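Putative exported protein (Bordetella pertussis Tohama I, PDB 2PFY) binds pyroglutamic acid in the periplasm as the extracytoplasmic solute receptor of a tripartite ATP-independent periplasmic transport system, to which it probably delivers this ligand. Local coordinates at residues Asn19-Thr31 against Val225-Arg239. Sequence-based numbering, arbitrary orientation.
Sequences NARQFADEVKAAT and VRQAVLDAGAKAEIR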
ATOM      1  N   ASN A  19      -6.590   6.509  -9.943  1.00 15.63           N
ATOM      2  CA  ASN A  19      -6.159   7.825  -9.429  1.00 16.12           C
ATOM      3  C   ASN A  19      -4.839   8.302 -10.108  1.00 16.91           C
ATOM      4  O   ASN A  19      -4.693   9.492 -10.472  1.00 17.37           O
ATOM      5  CB  ASN A  19      -6.054   7.738  -7.898  1.00 15.55           C
ATOM      6  CG  ASN A  19      -5.834   9.089  -7.235  1.00 18.12           C
ATOM      7  OD1 ASN A  19      -6.406  10.085  -7.633  1.00 21.36           O
ATOM      8  ND2 ASN A  19      -4.998   9.118  -6.226  1.00 16.54           N
ATOM      9  N   ALA A  20      -3.908   7.373 -10.326  1.00 15.92           N
ATOM     10  CA  ALA A  20      -2.676   7.666 -11.040  1.00 16.35           C
ATOM     11  C   ALA A  20      -2.929   8.039 -12.520  1.00 16.56           C
ATOM     12  O   ALA A  20      -2.294   8.960 -13.053  1.00 16.54           O
ATOM     13  CB  ALA A  20      -1.685   6.501 -10.898  1.00 16.19           C
ATOM     14  N   ARG A  21      -3.849   7.326 -13.174  1.00 16.92           N
ATOM     15  CA  ARG A  21      -4.291   7.664 -14.541  1.00 17.72           C
ATOM     16  C   ARG A  21      -4.872   9.089 -14.613  1.00 19.44           C
ATOM     17  O   ARG A  21      -4.535   9.892 -15.538  1.00 19.85           O
ATOM     18  CB  ARG A  21      -5.272   6.603 -15.098  1.00 17.39           C
ATOM     19  CG  ARG A  21      -4.524   5.225 -15.390  1.00 17.27           C
ATOM     20  CD  ARG A  21      -5.395   4.258 -16.220  1.00 17.17           C
ATOM     21  NE  ARG A  21      -4.655   3.038 -16.561  1.00 17.85           N
ATOM     22  CZ  ARG A  21      -3.727   2.962 -17.516  1.00 19.20           C
ATOM     23  NH1 ARG A  21      -3.419   4.030 -18.236  1.00 19.75           N
ATOM     24  NH2 ARG A  21      -3.104   1.819 -17.763  1.00 21.09           N
ATOM     25  N   GLN A  22      -5.697   9.437 -13.633  1.00 20.48           N
ATOM     26  CA  GLN A  22      -6.299  10.766 -13.650  1.00 21.34           C
ATOM     27  C   GLN A  22      -5.210  11.825 -13.412  1.00 20.75           C
ATOM     28  O   GLN A  22      -5.221  12.935 -14.027  1.00 19.79           O
ATOM     29  CB  GLN A  22      -7.435  10.857 -12.626  1.00 21.86           C
ATOM     30  CG  GLN A  22      -8.123  12.251 -12.618  1.00 23.55           C
ATOM     31  CD  GLN A  22      -9.415  12.291 -11.818  1.00 24.24           C
ATOM     32  OE1 GLN A  22     -10.006  11.249 -11.477  1.00 26.68           O
ATOM     33  NE2 GLN A  22      -9.838  13.501 -11.478  1.00 25.92           N
ATOM     34  N   PHE A  23      -4.284  11.497 -12.517  1.00 19.82           N
ATOM     35  CA  PHE A  23      -3.099  12.338 -12.254  1.00 18.96           C
ATOM     36  C   PHE A  23      -2.291  12.566 -13.541  1.00 18.80           C
ATOM     37  O   PHE A  23      -1.934  13.715 -13.854  1.00 18.13           O
ATOM     38  CB  PHE A  23      -2.238  11.734 -11.126  1.00 19.69           C
ATOM     39  CG  PHE A  23      -0.793  12.193 -11.153  1.00 18.38           C
ATOM     40  CD1 PHE A  23      -0.431  13.430 -10.605  1.00 18.11           C
ATOM     41  CD2 PHE A  23       0.190  11.393 -11.728  1.00 18.26           C
ATOM     42  CE1 PHE A  23       0.915  13.876 -10.654  1.00 17.99           C
ATOM     43  CE2 PHE A  23       1.556  11.830 -11.799  1.00 18.24           C
ATOM     44  CZ  PHE A  23       1.906  13.054 -11.243  1.00 18.98           C
ATOM     45  N   ALA A  24      -2.021  11.496 -14.309  1.00 18.20           N
ATOM     46  CA  ALA A  24      -1.309  11.629 -15.593  1.00 19.11           C
ATOM     47  C   ALA A  24      -2.090  12.547 -16.576  1.00 20.42           C
ATOM     48  O   ALA A  24      -1.507  13.422 -17.261  1.00 19.11           O
ATOM     49  CB  ALA A  24      -1.027  10.204 -16.228  1.00 17.45           C
ATOM     50  N   ASP A  25      -3.407  12.336 -16.640  1.00 20.84           N
ATOM     51  CA  ASP A  25      -4.290  13.161 -17.466  1.00 22.68           C
ATOM     52  C   ASP A  25      -4.277  14.622 -17.040  1.00 22.58           C
ATOM     53  O   ASP A  25      -4.267  15.511 -17.900  1.00 22.52           O
ATOM     54  CB  ASP A  25      -5.749  12.660 -17.425  1.00 22.60           C
ATOM     55  CG  ASP A  25      -5.960  11.413 -18.247  1.00 26.97           C
ATOM     56  OD1 ASP A  25      -5.149  11.130 -19.151  1.00 25.11           O
ATOM     57  OD2 ASP A  25      -6.954  10.704 -17.967  1.00 28.88           O
ATOM     58  N   GLU A  26      -4.305  14.864 -15.731  1.00 22.31           N
ATOM     59  CA  GLU A  26      -4.322  16.222 -15.198  1.00 24.47           C
ATOM     60  C   GLU A  26      -2.998  16.951 -15.432  1.00 23.79           C
ATOM     61  O   GLU A  26      -3.003  18.150 -15.699  1.00 24.24           O
ATOM     62  CB  GLU A  26      -4.762  16.238 -13.732  1.00 24.33           C
ATOM     63  CG  GLU A  26      -6.326  16.029 -13.656  1.00 27.37           C
ATOM     64  CD  GLU A  26      -6.905  15.944 -12.246  1.00 27.41           C
ATOM     65  OE1 GLU A  26      -6.156  16.045 -11.223  1.00 30.42           O
ATOM     66  OE2 GLU A  26      -8.136  15.751 -12.171  1.00 30.35           O
ATOM     67  N   VAL A  27      -1.877  16.226 -15.387  1.00 23.21           N
ATOM     68  CA  VAL A  27      -0.570  16.789 -15.709  1.00 22.04           C
ATOM     69  C   VAL A  27      -0.542  17.230 -17.181  1.00 22.80           C
ATOM     70  O   VAL A  27      -0.017  18.318 -17.541  1.00 23.56           O
ATOM     71  CB  VAL A  27       0.603  15.787 -15.387  1.00 21.09           C
ATOM     72  CG1 VAL A  27       1.924  16.234 -15.996  1.00 19.24           C
ATOM     73  CG2 VAL A  27       0.799  15.627 -13.880  1.00 18.90           C
ATOM     74  N   LYS A  28      -1.102  16.414 -18.050  1.00 23.61           N
ATOM     75  CA  LYS A  28      -1.063  16.710 -19.474  1.00 24.89           C
ATOM     76  C   LYS A  28      -1.886  17.963 -19.801  1.00 26.15           C
ATOM     77  O   LYS A  28      -1.460  18.806 -20.618  1.00 25.33           O
ATOM     78  CB  LYS A  28      -1.598  15.522 -20.284  1.00 25.30           C
ATOM     79  CG  LYS A  28      -1.408  15.691 -21.782  1.00 28.27           C
ATOM     80  CD  LYS A  28      -1.886  14.482 -22.549  1.00 34.00           C
ATOM     81  CE  LYS A  28      -1.952  14.772 -24.039  1.00 37.53           C
ATOM     82  NZ  LYS A  28      -2.819  13.752 -24.696  1.00 42.47           N
ATOM     83  N   ALA A  29      -3.061  18.067 -19.182  1.00 25.96           N
ATOM     84  CA  ALA A  29      -3.942  19.215 -19.399  1.00 27.14           C
ATOM     85  C   ALA A  29      -3.360  20.475 -18.768  1.00 28.15           C
ATOM     86  O   ALA A  29      -3.364  21.556 -19.378  1.00 29.07           O
ATOM     87  CB  ALA A  29      -5.366  18.911 -18.876  1.00 26.75           C
ATOM     88  N   ALA A  30      -2.833  20.346 -17.566  1.00 27.96           N
ATOM     89  CA  ALA A  30      -2.288  21.478 -16.843  1.00 28.31           C
ATOM     90  C   ALA A  30      -1.025  22.054 -17.485  1.00 29.28           C
ATOM     91  O   ALA A  30      -0.768  23.248 -17.363  1.00 28.56           O
ATOM     92  CB  ALA A  30      -2.020  21.090 -15.394  1.00 28.16           C
ATOM     93  N   THR A  31      -0.240  21.215 -18.167  1.00 29.11           N
ATOM     94  CA  THR A  31       0.918  21.672 -18.928  1.00 29.61           C
ATOM     95  C   THR A  31       0.624  21.921 -20.424  1.00 30.39           C
ATOM     96  O   THR A  31       1.537  22.135 -21.217  1.00 30.05           O
ATOM     97  CB  THR A  31       2.079  20.664 -18.811  1.00 29.67           C
ATOM     98  OG1 THR A  31       1.692  19.433 -19.439  1.00 27.95           O
ATOM     99  CG2 THR A  31       2.415  20.421 -17.358  1.00 27.83           C
ATOM    100  N   VAL A 225       6.376  23.429 -15.189  1.00 26.19           N
ATOM    101  CA  VAL A 225       5.950  22.036 -15.422  1.00 25.61           C
ATOM    102  C   VAL A 225       6.202  21.256 -14.152  1.00 25.98           C
ATOM    103  O   VAL A 225       5.310  20.504 -13.705  1.00 25.73           O
ATOM    104  CB  VAL A 225       6.639  21.406 -16.685  1.00 25.83           C
ATOM    105  CG1 VAL A 225       6.271  19.915 -16.861  1.00 23.93           C
ATOM    106  CG2 VAL A 225       6.285  22.209 -17.965  1.00 23.57           C
ATOM    107  N   ARG A 226       7.369  21.471 -13.523  1.00 25.55           N
ATOM    108  CA  ARG A 226       7.633  20.878 -12.213  1.00 26.31           C
ATOM    109  C   ARG A 226       6.506  21.186 -11.233  1.00 26.48           C
ATOM    110  O   ARG A 226       6.017  20.280 -10.565  1.00 25.30           O
ATOM    111  CB  ARG A 226       9.000  21.275 -11.653  1.00 26.13           C
ATOM    112  CG  ARG A 226      10.153  20.903 -12.593  1.00 28.52           C
ATOM    113  CD  ARG A 226      11.512  20.960 -11.931  1.00 31.20           C
ATOM    114  NE  ARG A 226      11.797  22.255 -11.294  1.00 33.40           N
ATOM    115  CZ  ARG A 226      12.467  23.252 -11.873  1.00 33.80           C
ATOM    116  NH1 ARG A 226      12.907  23.139 -13.117  1.00 32.34           N
ATOM    117  NH2 ARG A 226      12.687  24.367 -11.202  1.00 32.81           N
ATOM    118  N   GLN A 227       6.074  22.455 -11.192  1.00 25.86           N
ATOM    119  CA  GLN A 227       5.039  22.887 -10.266  1.00 25.73           C
ATOM    120  C   GLN A 227       3.707  22.272 -10.649  1.00 24.95           C
ATOM    121  O   GLN A 227       2.986  21.811  -9.773  1.00 26.29           O
ATOM    122  CB  GLN A 227       4.946  24.431 -10.175  1.00 25.09           C
ATOM    123  CG  GLN A 227       4.014  24.976  -9.058  1.00 28.08           C
ATOM    124  CD  GLN A 227       4.420  24.492  -7.666  1.00 30.71           C
ATOM    125  OE1 GLN A 227       5.503  24.773  -7.215  1.00 33.73           O
ATOM    126  NE2 GLN A 227       3.535  23.744  -6.992  1.00 33.32           N
ATOM    127  N   ALA A 228       3.400  22.214 -11.940  1.00 24.00           N
ATOM    128  CA  ALA A 228       2.192  21.542 -12.367  1.00 23.98           C
ATOM    129  C   ALA A 228       2.151  20.061 -11.877  1.00 23.91           C
ATOM    130  O   ALA A 228       1.095  19.571 -11.407  1.00 22.67           O
ATOM    131  CB  ALA A 228       2.008  21.646 -13.892  1.00 23.55           C
ATOM    132  N   VAL A 229       3.287  19.371 -11.932  1.00 22.93           N
ATOM    133  CA  VAL A 229       3.335  17.967 -11.459  1.00 23.52           C
ATOM    134  C   VAL A 229       3.027  17.883  -9.967  1.00 23.97           C
ATOM    135  O   VAL A 229       2.219  17.026  -9.496  1.00 23.38           O
ATOM    136  CB  VAL A 229       4.706  17.319 -11.756  1.00 22.57           C
ATOM    137  CG1 VAL A 229       4.854  15.913 -11.041  1.00 23.23           C
ATOM    138  CG2 VAL A 229       4.895  17.168 -13.242  1.00 23.89           C
ATOM    139  N   LEU A 230       3.676  18.758  -9.207  1.00 23.74           N
ATOM    140  CA  LEU A 230       3.441  18.773  -7.773  1.00 24.66           C
ATOM    141  C   LEU A 230       1.990  19.117  -7.414  1.00 25.00           C
ATOM    142  O   LEU A 230       1.424  18.493  -6.519  1.00 24.46           O
ATOM    143  CB  LEU A 230       4.460  19.647  -7.038  1.00 25.37           C
ATOM    144  CG  LEU A 230       5.919  19.147  -7.114  1.00 26.45           C
ATOM    145  CD1 LEU A 230       6.824  20.026  -6.274  1.00 27.02           C
ATOM    146  CD2 LEU A 230       6.049  17.708  -6.630  1.00 27.34           C
ATOM    147  N   ASP A 231       1.379  20.056  -8.142  1.00 25.32           N
ATOM    148  CA  ASP A 231       0.004  20.479  -7.890  1.00 25.87           C
ATOM    149  C   ASP A 231      -0.969  19.365  -8.287  1.00 25.03           C
ATOM    150  O   ASP A 231      -1.957  19.074  -7.577  1.00 24.60           O
ATOM    151  CB  ASP A 231      -0.315  21.755  -8.694  1.00 25.96           C
ATOM    152  CG  ASP A 231       0.399  23.004  -8.145  1.00 29.64           C
ATOM    153  OD1 ASP A 231       1.045  22.945  -7.062  1.00 32.88           O
ATOM    154  OD2 ASP A 231       0.318  24.056  -8.818  1.00 31.52           O
ATOM    155  N   ALA A 232      -0.713  18.747  -9.434  1.00 23.82           N
ATOM    156  CA  ALA A 232      -1.548  17.617  -9.834  1.00 23.23           C
ATOM    157  C   ALA A 232      -1.424  16.488  -8.781  1.00 22.84           C
ATOM    158  O   ALA A 232      -2.416  15.828  -8.442  1.00 21.58           O
ATOM    159  CB  ALA A 232      -1.216  17.150 -11.242  1.00 21.92           C
ATOM    160  N   GLY A 233      -0.224  16.326  -8.222  1.00 22.05           N
ATOM    161  CA  GLY A 233       0.014  15.358  -7.159  1.00 22.81           C
ATOM    162  C   GLY A 233      -0.805  15.674  -5.914  1.00 23.17           C
ATOM    163  O   GLY A 233      -1.441  14.789  -5.322  1.00 22.96           O
ATOM    164  N   ALA A 234      -0.795  16.943  -5.516  1.00 22.89           N
ATOM    165  CA  ALA A 234      -1.587  17.392  -4.364  1.00 22.68           C
ATOM    166  C   ALA A 234      -3.077  17.024  -4.552  1.00 22.84           C
ATOM    167  O   ALA A 234      -3.702  16.532  -3.625  1.00 23.54           O
ATOM    168  CB  ALA A 234      -1.400  18.953  -4.152  1.00 22.98           C
ATOM    169  N   LYS A 235      -3.631  17.277  -5.737  1.00 22.87           N
ATOM    170  CA  LYS A 235      -5.018  16.959  -6.065  1.00 24.56           C
ATOM    171  C   LYS A 235      -5.247  15.445  -6.016  1.00 23.16           C
ATOM    172  O   LYS A 235      -6.297  14.976  -5.559  1.00 20.78           O
ATOM    173  CB  LYS A 235      -5.359  17.479  -7.470  1.00 24.97           C
ATOM    174  CG  LYS A 235      -5.800  18.984  -7.521  1.00 28.31           C
ATOM    175  CD  LYS A 235      -6.476  19.332  -8.881  1.00 30.59           C
ATOM    176  CE  LYS A 235      -8.039  19.156  -8.892  1.00 38.80           C
ATOM    177  NZ  LYS A 235      -8.620  17.863  -9.487  1.00 43.29           N
ATOM    178  N   ALA A 236      -4.261  14.687  -6.495  1.00 21.51           N
ATOM    179  CA  ALA A 236      -4.321  13.214  -6.431  1.00 22.14           C
ATOM    180  C   ALA A 236      -4.327  12.672  -4.998  1.00 22.23           C
ATOM    181  O   ALA A 236      -5.033  11.703  -4.698  1.00 22.04           O
ATOM    182  CB  ALA A 236      -3.183  12.579  -7.262  1.00 21.15           C
ATOM    183  N   GLU A 237      -3.552  13.292  -4.120  1.00 22.64           N
ATOM    184  CA  GLU A 237      -3.462  12.849  -2.746  1.00 23.95           C
ATOM    185  C   GLU A 237      -4.832  13.055  -2.064  1.00 24.32           C
ATOM    186  O   GLU A 237      -5.340  12.157  -1.369  1.00 23.46           O
ATOM    187  CB  GLU A 237      -2.307  13.571  -2.021  1.00 23.34           C
ATOM    188  CG  GLU A 237      -2.106  13.182  -0.537  1.00 23.96           C
ATOM    189  CD  GLU A 237      -0.671  13.312  -0.071  1.00 26.02           C
ATOM    190  OE1 GLU A 237       0.268  13.115  -0.888  1.00 23.34           O
ATOM    191  OE2 GLU A 237      -0.470  13.621   1.130  1.00 25.28           O
ATOM    192  N   ILE A 238      -5.429  14.222  -2.294  1.00 25.07           N
ATOM    193  CA  ILE A 238      -6.764  14.523  -1.754  1.00 26.25           C
ATOM    194  C   ILE A 238      -7.802  13.533  -2.323  1.00 25.08           C
ATOM    195  O   ILE A 238      -8.587  12.950  -1.565  1.00 24.62           O
ATOM    196  CB  ILE A 238      -7.165  16.011  -2.011  1.00 26.47           C
ATOM    197  CG1 ILE A 238      -6.199  16.956  -1.269  1.00 27.10           C
ATOM    198  CG2 ILE A 238      -8.663  16.259  -1.626  1.00 28.64           C
ATOM    199  CD1 ILE A 238      -6.153  18.393  -1.838  1.00 28.58           C
ATOM    200  N   ARG A 239      -7.794  13.350  -3.641  1.00 24.66           N
ATOM    201  CA  ARG A 239      -8.726  12.447  -4.330  1.00 25.23           C
ATOM    202  C   ARG A 239      -8.553  11.032  -3.772  1.00 23.93           C
ATOM    203  O   ARG A 239      -9.544  10.307  -3.554  1.00 22.72           O
ATOM    204  CB  ARG A 239      -8.454  12.491  -5.849  1.00 25.56           C
ATOM    205  CG  ARG A 239      -9.385  11.687  -6.731  1.00 27.87           C
ATOM    206  CD  ARG A 239      -8.854  11.625  -8.217  1.00 28.56           C
ATOM    207  NE  ARG A 239      -8.448  12.927  -8.575  1.00 32.31           N
ATOM    208  CZ  ARG A 239      -7.293  13.321  -9.088  1.00 27.50           C
ATOM    209  NH1 ARG A 239      -6.306  12.511  -9.499  1.00 25.39           N
ATOM    210  NH2 ARG A 239      -7.197  14.604  -9.237  1.00 22.43           N
TER
HETATM  211  O   HOH W   1      -4.201  14.745 -10.205  1.00 19.88           O
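F23 and R239 meet within a roughly antiparallel helix pair, packed on one domain of a DctP-type periplasmic binding protein, that illustrates how a charged cluster can lie beside an apolar strip. The axes of 19-30 and 225-239 approach to 9.1 Å at 144°. F23 is a knob in a hole made by V229, A232, G233 and A236. With CG anti to the backbone N (chi1 158°), its ring reaches the other helix edge-on, CE1 lying 3.6 Å from V229 O, while V27 CG2 lies over one ring face, offset toward the rim, and also touches A232 CB. Y116 of strand 112-119 meets the same ring. At the C-terminal end of 19-31, T31 CG2 packs 3.7 Å from A228 CB.

The charged cluster centres on R239, whose guanidinium is sandwiched: the Q22 amide stacks nearly parallel on one face, planes 10° apart, and K235 O and A236 CA lie over the other. The E26 carboxylate stands perpendicular to it, OE1 2.7 Å from R239 NH2 in a salt bridge of weak hydrogen-bond geometry; a longer, weak salt bridge joins E26 OE2 to K235 NZ. Q22 NE2 donates to E26 OE2, which probably limits the carboxylate's rotation. N19 ND2 binds A236 O at 3.0 Å, from above the carbonyl plane. Water 1 completes the network, donating to E26 OE1 and A232 O and accepting from R239 NH1.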